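Local coordinates for putative ferritin-like diiron-carboxylate protein TM1526 (Thermotoga maritima, PDB 1VJX) that is of unknown function but, as a ferritin-like protein of the rubrerythrin family, probably binds metal and may act as a diiron-carboxylate oxidoreductase, at residues A[51-54]-A[55-59]; A[108-111]-A[112-116]; A[118-121]-A[122-125]; A[146-149]-A[150-154]. All blocks are in the same frame, centred on the assembly; numbering follows the deposited sequence.

Contact 1. Residues A[51-54]-A[55-59]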
loop_
_atom_site.group_PDB
_atom_site.type_symbol
_atom_site.label_atom_id
_atom_site.label_comp_id
_atom_site.label_asym_id
_atom_site.label_seq_id
_atom_site.Cartn_x
_atom_site.Cartn_y
_atom_site.Cartn_z
ATOM N N LEU A 51 8.902 3.103 -6.687
ATOM C CA LEU A 51 7.675 2.854 -5.946
ATOM C C LEU A 51 7.652 1.423 -5.436
ATOM O O LEU A 51 7.305 1.200 -4.294
ATOM C CB LEU A 51 6.433 3.182 -6.800
ATOM C CG LEU A 51 6.224 4.657 -7.179
ATOM C CD1 LEU A 51 4.941 4.880 -7.962
ATOM C CD2 LEU A 51 6.182 5.508 -5.955
ATOM N N ALA A 52 8.079 0.475 -6.273
ATOM C CA ALA A 52 8.173 -0.950 -5.904
ATOM C C ALA A 52 9.164 -1.213 -4.760
ATOM O O ALA A 52 8.834 -1.936 -3.840
ATOM C CB ALA A 52 8.527 -1.800 -7.118
ATOM N N ASP A 53 10.356 -0.622 -4.815
ATOM C CA ASP A 53 11.350 -0.765 -3.756
ATOM C C ASP A 53 10.844 -0.142 -2.470
ATOM O O ASP A 53 11.048 -0.679 -1.404
ATOM C CB ASP A 53 12.665 -0.092 -4.151
ATOM C CG ASP A 53 13.900 -0.727 -3.467
ATOM O OD1 ASP A 53 14.197 -1.938 -3.713
ATOM O OD2 ASP A 53 14.641 -0.085 -2.679
ATOM N N GLN A 54 10.180 1.009 -2.573
ATOM C CA GLN A 54 9.609 1.667 -1.389
ATOM C C GLN A 54 8.562 0.811 -0.710
ATOM O O GLN A 54 8.565 0.673 0.521
ATOM C CB GLN A 54 9.020 3.043 -1.774
ATOM C CG GLN A 54 10.129 4.040 -2.088
ATOM C CD GLN A 54 9.672 5.277 -2.819
ATOM O OE1 GLN A 54 8.509 5.679 -2.730
ATOM N NE2 GLN A 54 10.591 5.899 -3.529
ATOM N N GLU A 55 7.656 0.253 -1.518
ATOM C CA GLU A 55 6.625 -0.669 -1.017
ATOM C C GLU A 55 7.234 -1.893 -0.341
ATOM O O GLU A 55 6.730 -2.352 0.688
ATOM C CB GLU A 55 5.726 -1.160 -2.139
ATOM C CG GLU A 55 4.895 -0.111 -2.825
ATOM C CD GLU A 55 3.807 0.477 -1.948
ATOM O OE1 GLU A 55 4.097 1.457 -1.239
ATOM O OE2 GLU A 55 2.660 -0.026 -1.999
ATOM N N ARG A 56 8.285 -2.430 -0.952
ATOM C CA ARG A 56 9.102 -3.504 -0.368
ATOM C C ARG A 56 9.500 -3.192 1.081
ATOM O O ARG A 56 9.111 -3.914 2.030
ATOM C CB ARG A 56 10.353 -3.719 -1.211
ATOM C CG ARG A 56 11.202 -4.935 -0.808
ATOM C CD ARG A 56 12.547 -5.028 -1.556
ATOM N NE ARG A 56 13.302 -3.778 -1.441
ATOM C CZ ARG A 56 14.082 -3.447 -0.408
ATOM N NH1 ARG A 56 14.256 -4.273 0.620
ATOM N NH2 ARG A 56 14.716 -2.280 -0.404
ATOM N N ILE A 57 10.237 -2.094 1.255
ATOM C CA ILE A 57 10.721 -1.661 2.570
ATOM C C ILE A 57 9.605 -1.535 3.597
ATOM O O ILE A 57 9.768 -1.929 4.747
ATOM C CB ILE A 57 11.509 -0.338 2.428
ATOM C CG1 ILE A 57 12.879 -0.622 1.822
ATOM C CG2 ILE A 57 11.676 0.388 3.785
ATOM C CD1 ILE A 57 13.560 0.642 1.300
ATOM N N HIS A 58 8.471 -0.997 3.160
ATOM C CA HIS A 58 7.274 -0.865 3.979
ATOM C C HIS A 58 6.764 -2.188 4.477
ATOM O O HIS A 58 6.410 -2.283 5.649
ATOM C CB HIS A 58 6.157 -0.195 3.192
ATOM C CG HIS A 58 6.398 1.256 2.939
ATOM N ND1 HIS A 58 5.723 1.966 1.975
ATOM C CD2 HIS A 58 7.244 2.127 3.536
ATOM C CE1 HIS A 58 6.148 3.214 1.987
ATOM N NE2 HIS A 58 7.077 3.331 2.921
ATOM N N ALA A 59 6.712 -3.184 3.584
ATOM C CA ALA A 59 6.274 -4.539 3.928
ATOM C C ALA A 59 7.179 -5.162 4.989
ATOM O O ALA A 59 6.704 -5.790 5.906
ATOM C CB ALA A 59 6.270 -5.431 2.673
#
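Asp53 and Arg56 meet three residues apart on helix 43-68, lying side by side and pointing the same way. Arg56 has CG anti to the backbone N (chi1 -173°) and a chain that bends at chi3, which brings the guanidinium side-on to the carboxylate, one nitrogen to each oxygen: Arg56 NE lies 3.1 Å from Asp53 OD1, and Arg56 NH2 reaches Asp53 OD2 at 3.2 Å along an almost straight N-H (170°). The two planes stand 47° apart, and both oxygens are met from above the carboxylate plane. Arg56 NH1 has a further salt bridge to Glu60, and an alanine here would probably leave Asp53 and Glu60 without their shared positive partner. This polar, partly exposed side contrasts with the packed one, where Leu51 and Ala52 press on Tyr33 of helix 15-36 and Leu51 also on Leu149. There Glu55 CG sits 3.1 Å from Leu51 O, and the His58 ring turns one face to Gln54 O, 3.3 Å above its plane. The ring nitrogens look inward, ND1 bonded to Glu26 and NE2 to Gln141. Buried Glu55 and His58, close to Glu26 and Glu142, are consistent with the carboxylate-rich centre of a ferritin-like four-helix bundle.

Contact 2. Residues A[108-111]-A[112-116]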
loop_
_atom_site.group_PDB
_atom_site.type_symbol
_atom_site.label_atom_id
_atom_site.label_comp_id
_atom_site.label_asym_id
_atom_site.label_seq_id
_atom_site.Cartn_x
_atom_site.Cartn_y
_atom_site.Cartn_z
ATOM N N ALA A 108 -3.899 2.290 -10.049
ATOM C CA ALA A 108 -2.912 2.549 -9.015
ATOM C C ALA A 108 -3.436 3.531 -8.025
ATOM O O ALA A 108 -3.232 3.383 -6.852
ATOM C CB ALA A 108 -1.648 3.108 -9.622
ATOM N N ILE A 109 -4.071 4.584 -8.530
ATOM C CA ILE A 109 -4.518 5.694 -7.690
ATOM C C ILE A 109 -5.638 5.201 -6.798
ATOM O O ILE A 109 -5.684 5.509 -5.611
ATOM C CB ILE A 109 -4.927 6.869 -8.559
ATOM C CG1 ILE A 109 -3.658 7.551 -9.092
ATOM C CG2 ILE A 109 -5.780 7.853 -7.776
ATOM C CD1 ILE A 109 -3.872 8.459 -10.277
ATOM N N SER A 110 -6.505 4.388 -7.372
ATOM C CA SER A 110 -7.680 3.926 -6.665
ATOM C C SER A 110 -7.337 2.943 -5.559
ATOM O O SER A 110 -7.894 3.063 -4.485
ATOM C CB SER A 110 -8.701 3.321 -7.644
ATOM O OG SER A 110 -9.706 2.641 -6.924
ATOM N N VAL A 111 -6.428 1.990 -5.808
ATOM C CA VAL A 111 -6.022 1.068 -4.757
ATOM C C VAL A 111 -5.099 1.729 -3.737
ATOM O O VAL A 111 -5.112 1.358 -2.567
ATOM C CB VAL A 111 -5.376 -0.277 -5.255
ATOM C CG1 VAL A 111 -6.211 -0.938 -6.358
ATOM C CG2 VAL A 111 -3.984 -0.061 -5.717
ATOM N N GLU A 112 -4.280 2.680 -4.170
ATOM C CA GLU A 112 -3.440 3.400 -3.233
ATOM C C GLU A 112 -4.316 4.152 -2.184
ATOM O O GLU A 112 -4.093 4.063 -0.994
ATOM C CB GLU A 112 -2.524 4.375 -3.984
ATOM C CG GLU A 112 -1.592 5.177 -3.092
ATOM C CD GLU A 112 -0.696 4.282 -2.242
ATOM O OE1 GLU A 112 -0.442 3.118 -2.633
ATOM O OE2 GLU A 112 -0.229 4.753 -1.173
ATOM N N LYS A 113 -5.330 4.855 -2.644
ATOM C CA LYS A 113 -6.261 5.478 -1.754
ATOM C C LYS A 113 -6.923 4.497 -0.791
ATOM O O LYS A 113 -7.139 4.840 0.372
ATOM C CB LYS A 113 -7.289 6.278 -2.570
ATOM C CG LYS A 113 -6.654 7.546 -3.159
ATOM C CD LYS A 113 -7.655 8.643 -3.538
ATOM C CE LYS A 113 -8.436 8.326 -4.776
ATOM N NZ LYS A 113 -8.809 9.567 -5.515
ATOM N N ASP A 114 -7.201 3.268 -1.255
ATOM C CA ASP A 114 -7.853 2.258 -0.430
ATOM C C ASP A 114 -6.893 1.801 0.667
ATOM O O ASP A 114 -7.252 1.699 1.856
ATOM C CB ASP A 114 -8.253 1.085 -1.287
ATOM C CG ASP A 114 -9.499 1.334 -2.138
ATOM O OD1 ASP A 114 -10.268 2.270 -1.906
ATOM O OD2 ASP A 114 -9.832 0.533 -3.024
ATOM N N SER A 115 -5.642 1.586 0.267
ATOM C CA SER A 115 -4.571 1.216 1.185
ATOM C C SER A 115 -4.219 2.324 2.194
ATOM O O SER A 115 -3.879 2.045 3.349
ATOM C CB SER A 115 -3.358 0.856 0.367
ATOM O OG SER A 115 -3.708 -0.172 -0.552
ATOM N N ILE A 116 -4.315 3.580 1.771
ATOM C CA ILE A 116 -4.047 4.693 2.705
ATOM C C ILE A 116 -5.044 4.725 3.874
ATOM O O ILE A 116 -4.645 4.885 5.036
ATOM C CB ILE A 116 -3.919 6.009 1.946
ATOM C CG1 ILE A 116 -2.601 5.971 1.177
ATOM C CG2 ILE A 116 -3.931 7.228 2.892
ATOM C CD1 ILE A 116 -2.371 7.099 0.224
HETATM O O HOH W 1 -11.399 0.678 -5.107
HETATM O O HOH W 2 -10.095 4.410 -4.189
#
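Ser115 hooks back onto Val111 one turn earlier in helix 101-125, and Val111 O is held by two donors of that one residue. Ser115 N approaches at 2.9 Å in the regular helical bond, while the hydroxyl Ser115 OG donates to Val111 O, also at 2.9 Å, from the opposite face of the carbonyl plane. Because OG stands anti to the carbonyl carbon (chi1 -56°), it is carried back toward the preceding turn. An alanine in its place, lacking OG, would leave Val111 O with the main-chain bond alone and would probably hold that carbonyl less firmly. On the outer side, besides the weak bond from Asp114 N to Ser110 O, two waters join Asp114 to Ser110. Water 1 donates to Asp114 OD2 at 2.6 Å and is hydrogen-bonded to Ser110 OG. Water 2 donates both to Ser110 O, at 2.6 Å, and to Asp114 OD1, so the carboxylate is tied to the preceding turn through solvent. Lys113 runs alongside Ile109, its CE 4.0 Å from Ile109 CG2, a loose contact near the end of the lysine chain.

Further out, Val111 rests on Phe87 and Pro88 and Asp114 on Phe83 and Glu85, all in loops, whereas Ile109 packs on Leu146, Leu149 and Leu150 of helix 129-156. Helix 15-36 is met through Phe32 on Ala108, Tyr33 on Glu112 and Leu25 on Ser115. Glu112, buried, brings OE2 close to Glu142 OE1, two like charges. Such paired carboxylates within an antiparallel helical bundle are consistent with the interior of a ferritin-like diiron-carboxylate fold.

Contact 3. Residues A[118-121]-A[122-125]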
loop_
_atom_site.group_PDB
_atom_site.type_symbol
_atom_site.label_atom_id
_atom_site.label_comp_id
_atom_site.label_asym_id
_atom_site.label_seq_id
_atom_site.Cartn_x
_atom_site.Cartn_y
_atom_site.Cartn_z
ATOM N N LEU A 118 -6.593 2.244 5.028
ATOM C CA LEU A 118 -6.290 1.105 5.890
ATOM C C LEU A 118 -5.089 1.363 6.807
ATOM O O LEU A 118 -5.064 0.950 7.976
ATOM C CB LEU A 118 -6.074 -0.166 5.105
ATOM C CG LEU A 118 -5.556 -1.250 6.109
ATOM C CD1 LEU A 118 -6.679 -2.123 6.646
ATOM C CD2 LEU A 118 -4.467 -2.028 5.531
ATOM N N TYR A 119 -4.044 1.961 6.280
ATOM C CA TYR A 119 -2.924 2.256 7.158
ATOM C C TYR A 119 -3.297 3.294 8.220
ATOM O O TYR A 119 -2.734 3.234 9.297
ATOM C CB TYR A 119 -1.684 2.750 6.400
ATOM C CG TYR A 119 -1.273 1.890 5.223
ATOM C CD1 TYR A 119 -1.234 0.512 5.318
ATOM C CD2 TYR A 119 -0.941 2.491 3.989
ATOM C CE1 TYR A 119 -0.881 -0.280 4.236
ATOM C CE2 TYR A 119 -0.604 1.707 2.897
ATOM C CZ TYR A 119 -0.566 0.319 3.039
ATOM O OH TYR A 119 -0.231 -0.441 1.961
ATOM N N TYR A 120 -4.179 4.262 7.910
ATOM C CA TYR A 120 -4.684 5.152 8.930
ATOM C C TYR A 120 -5.430 4.340 10.028
ATOM O O TYR A 120 -5.240 4.558 11.210
ATOM C CB TYR A 120 -5.574 6.266 8.339
ATOM C CG TYR A 120 -4.818 7.515 7.859
ATOM C CD1 TYR A 120 -4.042 8.272 8.740
ATOM C CD2 TYR A 120 -4.908 7.961 6.535
ATOM C CE1 TYR A 120 -3.346 9.438 8.311
ATOM C CE2 TYR A 120 -4.197 9.159 6.090
ATOM C CZ TYR A 120 -3.420 9.870 6.989
ATOM O OH TYR A 120 -2.728 11.014 6.603
ATOM N N GLU A 121 -6.230 3.361 9.610
ATOM C CA GLU A 121 -7.014 2.561 10.537
ATOM C C GLU A 121 -6.118 1.877 11.512
ATOM O O GLU A 121 -6.375 1.938 12.709
ATOM C CB GLU A 121 -7.924 1.582 9.791
ATOM C CG GLU A 121 -9.120 2.327 9.176
ATOM C CD GLU A 121 -9.957 1.508 8.192
ATOM O OE1 GLU A 121 -9.426 0.557 7.587
ATOM O OE2 GLU A 121 -11.163 1.821 8.029
ATOM N N LEU A 122 -5.051 1.281 10.976
ATOM C CA LEU A 122 -4.012 0.577 11.719
ATOM C C LEU A 122 -3.303 1.460 12.739
ATOM O O LEU A 122 -3.104 1.069 13.907
ATOM C CB LEU A 122 -2.936 0.043 10.749
ATOM C CG LEU A 122 -1.657 -0.495 11.439
ATOM C CD1 LEU A 122 -1.999 -1.642 12.422
ATOM C CD2 LEU A 122 -0.577 -0.929 10.443
ATOM N N LYS A 123 -2.919 2.643 12.295
ATOM C CA LYS A 123 -2.290 3.603 13.162
ATOM C C LYS A 123 -3.132 3.968 14.381
ATOM O O LYS A 123 -2.631 4.014 15.515
ATOM C CB LYS A 123 -1.895 4.836 12.402
ATOM C CG LYS A 123 -0.953 5.709 13.222
ATOM C CD LYS A 123 -0.236 6.867 12.445
ATOM C CE LYS A 123 -1.225 7.911 11.982
ATOM N NZ LYS A 123 -1.615 8.803 13.105
ATOM N N ASP A 124 -4.413 4.181 14.145
ATOM C CA ASP A 124 -5.361 4.423 15.227
ATOM C C ASP A 124 -5.490 3.257 16.210
ATOM O O ASP A 124 -5.901 3.463 17.321
ATOM C CB ASP A 124 -6.740 4.699 14.666
ATOM C CG ASP A 124 -6.990 6.169 14.396
ATOM O OD1 ASP A 124 -6.008 6.986 14.329
ATOM O OD2 ASP A 124 -8.166 6.585 14.245
ATOM N N GLY A 125 -5.152 2.046 15.798
ATOM C CA GLY A 125 -5.324 0.846 16.642
ATOM C C GLY A 125 -4.097 0.488 17.450
ATOM O O GLY A 125 -4.158 -0.334 18.398
HETATM O O HOH W 3 -4.520 7.389 12.118
#
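Tyr120 and Lys123 leave helix 101-125 three residues apart and meet loosely, the lysine methylene CE lying 4.3 Å from Tyr120 CD1 and approaching the ring obliquely. The lysine has CG anti to the backbone N (chi1 -167°) and bends twice near its end, at chi3 and chi4, which swings NZ round toward a water beside the tyrosine. That water sits in the plane of the Tyr120 ring, at its edge, and ties three groups together. It donates to Tyr120 O at 3.1 Å and to Asp124 OD1 at 2.7 Å, and it accepts a weak bond from Lys123 NZ at 3.4 Å. Opposite charges of Lys123 and Asp124 are thus linked through solvent, over a carbonyl that already receives Asp124 N at 3.1 Å.

The stretch is the closing part of one long helix in a ferritin-like bundle, and its inner face is largely buried. Tyr119 packs there: its ring meets that of Phe62 with planes about 35° apart, and it touches Leu25 and Glu26 of helix 15-36 as well as Ile139 and Glu142 of helix 129-156. Leu118 adds contacts with Val21 and Leu25. Leu122, also buried, sets its CB 3.5 Å from Tyr119 O. Glu121 takes another direction, extended beyond CG, and its OE2 accepts from the backbone Phe83 N, pinning the nearby loop to this helix. Backbone bonds from Leu122 N to Leu118 O and from Lys123 N to Tyr119 O are regular. Gly125 N bonds to Leu122 O at 3.0 Å and only weakly to Glu121 O, while Lys123 O takes a hydrogen bond from Gln132 of the next long helix.

Contact 4. Residues A[146-149]-A[150-154]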
loop_
_atom_site.group_PDB
_atom_site.type_symbol
_atom_site.label_atom_id
_atom_site.label_comp_id
_atom_site.label_asym_id
_atom_site.label_seq_id
_atom_site.Cartn_x
_atom_site.Cartn_y
_atom_site.Cartn_z
ATOM N N LEU A 146 1.168 8.558 -3.891
ATOM C CA LEU A 146 -0.098 9.034 -4.435
ATOM C C LEU A 146 0.031 10.370 -5.206
ATOM O O LEU A 146 -0.457 10.499 -6.310
ATOM C CB LEU A 146 -1.133 9.177 -3.314
ATOM C CG LEU A 146 -2.500 9.649 -3.810
ATOM C CD1 LEU A 146 -3.071 8.674 -4.888
ATOM C CD2 LEU A 146 -3.430 9.848 -2.635
ATOM N N ARG A 147 0.698 11.337 -4.605
ATOM C CA ARG A 147 0.969 12.609 -5.260
ATOM C C ARG A 147 1.719 12.398 -6.576
ATOM O O ARG A 147 1.453 13.096 -7.583
ATOM C CB ARG A 147 1.807 13.470 -4.331
ATOM C CG ARG A 147 2.247 14.808 -4.898
ATOM C CD ARG A 147 3.554 15.263 -4.297
ATOM N NE ARG A 147 4.665 14.426 -4.786
ATOM C CZ ARG A 147 5.275 14.618 -5.957
ATOM N NH1 ARG A 147 4.870 15.585 -6.765
ATOM N NH2 ARG A 147 6.281 13.839 -6.331
ATOM N N LYS A 148 2.665 11.449 -6.572
ATOM C CA LYS A 148 3.451 11.152 -7.774
ATOM C C LYS A 148 2.585 10.535 -8.836
ATOM O O LYS A 148 2.659 10.927 -9.999
ATOM C CB LYS A 148 4.626 10.231 -7.463
ATOM C CG LYS A 148 5.504 9.921 -8.669
ATOM C CD LYS A 148 6.301 11.121 -9.116
ATOM C CE LYS A 148 6.872 10.991 -10.495
ATOM N NZ LYS A 148 7.459 12.331 -10.889
ATOM N N LEU A 149 1.735 9.592 -8.437
ATOM C CA LEU A 149 0.742 9.021 -9.348
ATOM C C LEU A 149 -0.202 10.080 -9.964
ATOM O O LEU A 149 -0.517 10.029 -11.141
ATOM C CB LEU A 149 -0.067 7.923 -8.636
ATOM C CG LEU A 149 0.674 6.673 -8.127
ATOM C CD1 LEU A 149 -0.250 5.735 -7.381
ATOM C CD2 LEU A 149 1.329 5.909 -9.254
ATOM N N LEU A 150 -0.647 11.047 -9.181
ATOM C CA LEU A 150 -1.532 12.092 -9.696
ATOM C C LEU A 150 -0.777 13.080 -10.613
ATOM O O LEU A 150 -1.341 13.612 -11.591
ATOM C CB LEU A 150 -2.211 12.813 -8.527
ATOM C CG LEU A 150 -3.191 11.948 -7.714
ATOM C CD1 LEU A 150 -3.513 12.572 -6.344
ATOM C CD2 LEU A 150 -4.500 11.704 -8.522
ATOM N N GLU A 151 0.495 13.309 -10.286
ATOM C CA GLU A 151 1.405 14.115 -11.106
ATOM C C GLU A 151 1.615 13.479 -12.498
ATOM O O GLU A 151 1.516 14.150 -13.502
ATOM C CB GLU A 151 2.742 14.310 -10.358
ATOM C CG GLU A 151 3.840 15.044 -11.124
ATOM C CD GLU A 151 5.018 15.425 -10.226
ATOM O OE1 GLU A 151 5.940 14.597 -10.035
ATOM O OE2 GLU A 151 5.024 16.564 -9.695
HETATM N N MSE A 152 1.891 12.183 -12.529
HETATM C CA MSE A 152 1.995 11.428 -13.773
HETATM C C MSE A 152 0.679 11.423 -14.555
HETATM O O MSE A 152 0.682 11.617 -15.768
HETATM C CB MSE A 152 2.453 9.994 -13.494
HETATM C CG MSE A 152 3.892 9.876 -13.044
HETATM SE SE MSE A 152 4.341 8.064 -12.446
HETATM C CE MSE A 152 4.520 7.135 -14.172
ATOM N N LYS A 153 -0.443 11.211 -13.872
ATOM C CA LYS A 153 -1.742 11.268 -14.551
ATOM C C LYS A 153 -1.950 12.610 -15.247
ATOM O O LYS A 153 -2.336 12.692 -16.419
ATOM C CB LYS A 153 -2.886 11.045 -13.571
ATOM C CG LYS A 153 -4.239 10.859 -14.262
ATOM C CD LYS A 153 -5.393 10.742 -13.261
ATOM C CE LYS A 153 -6.756 11.038 -13.904
ATOM N NZ LYS A 153 -7.177 9.996 -14.898
ATOM N N ARG A 154 -1.715 13.668 -14.484
ATOM C CA ARG A 154 -1.995 15.025 -14.913
ATOM C C ARG A 154 -1.097 15.415 -16.074
ATOM O O ARG A 154 -1.537 16.083 -17.001
ATOM C CB ARG A 154 -1.740 15.943 -13.728
ATOM C CG ARG A 154 -2.357 17.325 -13.783
ATOM C CD ARG A 154 -1.744 18.272 -12.760
ATOM N NE ARG A 154 -0.294 18.380 -12.967
ATOM C CZ ARG A 154 0.312 19.322 -13.713
ATOM N NH1 ARG A 154 -0.386 20.292 -14.330
ATOM N NH2 ARG A 154 1.642 19.298 -13.845
#
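A salt-bridge network on the outer side of helix 129-156, the last long helix of this ferritin-like bundle, joins Arg147 and Lys148 to Glu151 one turn on. Each basic residue takes its own carboxylate oxygen. Lys148 NZ reaches Glu151 OE1 at 2.9 Å, nearly in line with the C-O bond, whereas Arg147 NH1 makes a weak bond to Glu151 OE2 at 3.1 Å. That oxygen lies at the edge of the guanidinium and in its plane, yet the carboxylate itself is turned 79° away, so the two flat groups do not pair in the two-pronged manner. Arg147 has a further salt bridge from NE to Glu144. Lys148 gets to its partner by bending at chi2 (70°), with its stem crossing obliquely over Met152: Lys148 CE is 4.1 Å from Met152 CG, the methionine being a selenomethionine.

Toward the outside there is also an apolar touch, between partly exposed Leu146 and exposed Leu150. Leu150 CD1 lies 4.0 Å from Leu146 CG, and Leu150 CG also rests 3.4 Å from Leu146 O. Leu149 and Met152 form the buried side: Leu149 faces Leu105, Ala108 and Ile109 of helix 101-125, and Met152 touches Leu105 and, on helix 43-68, Ile44, Thr47 and Phe48. Lys153 turns off to a salt bridge with Asp106, which ties this helix to helix 101-125.

Glu151 is thereby placed between two positive groups, which would probably stabilise its ionised form, and because its two oxygens are claimed separately the carboxylate is likely to be hindered from turning about its last bond.

How the contacts relate
Contacts 2 and 4 belong to helices 101-125 and 129-156, consecutive in the chain, and pack on each other through Ile109 and Ala108 against Leu149, with Leu150 and Leu146 joining in. Contact 1, on helix 43-68, meets contact 4 more narrowly, Leu51 against Leu149, so that Leu149 lies between two helices. Contact 3 continues contact 2 along the same helix and stays clear of contact 4, their centres about 24 Å apart. Each mixes buried residues with more exposed, mostly polar ones. Direct salt bridges mark the outer sides of contacts 1 and 4, water bridges those of 2 and 3. Buried Glu55 and Glu112 of contacts 1 and 2 lie near Glu142, which Tyr119 of contact 3 also touches.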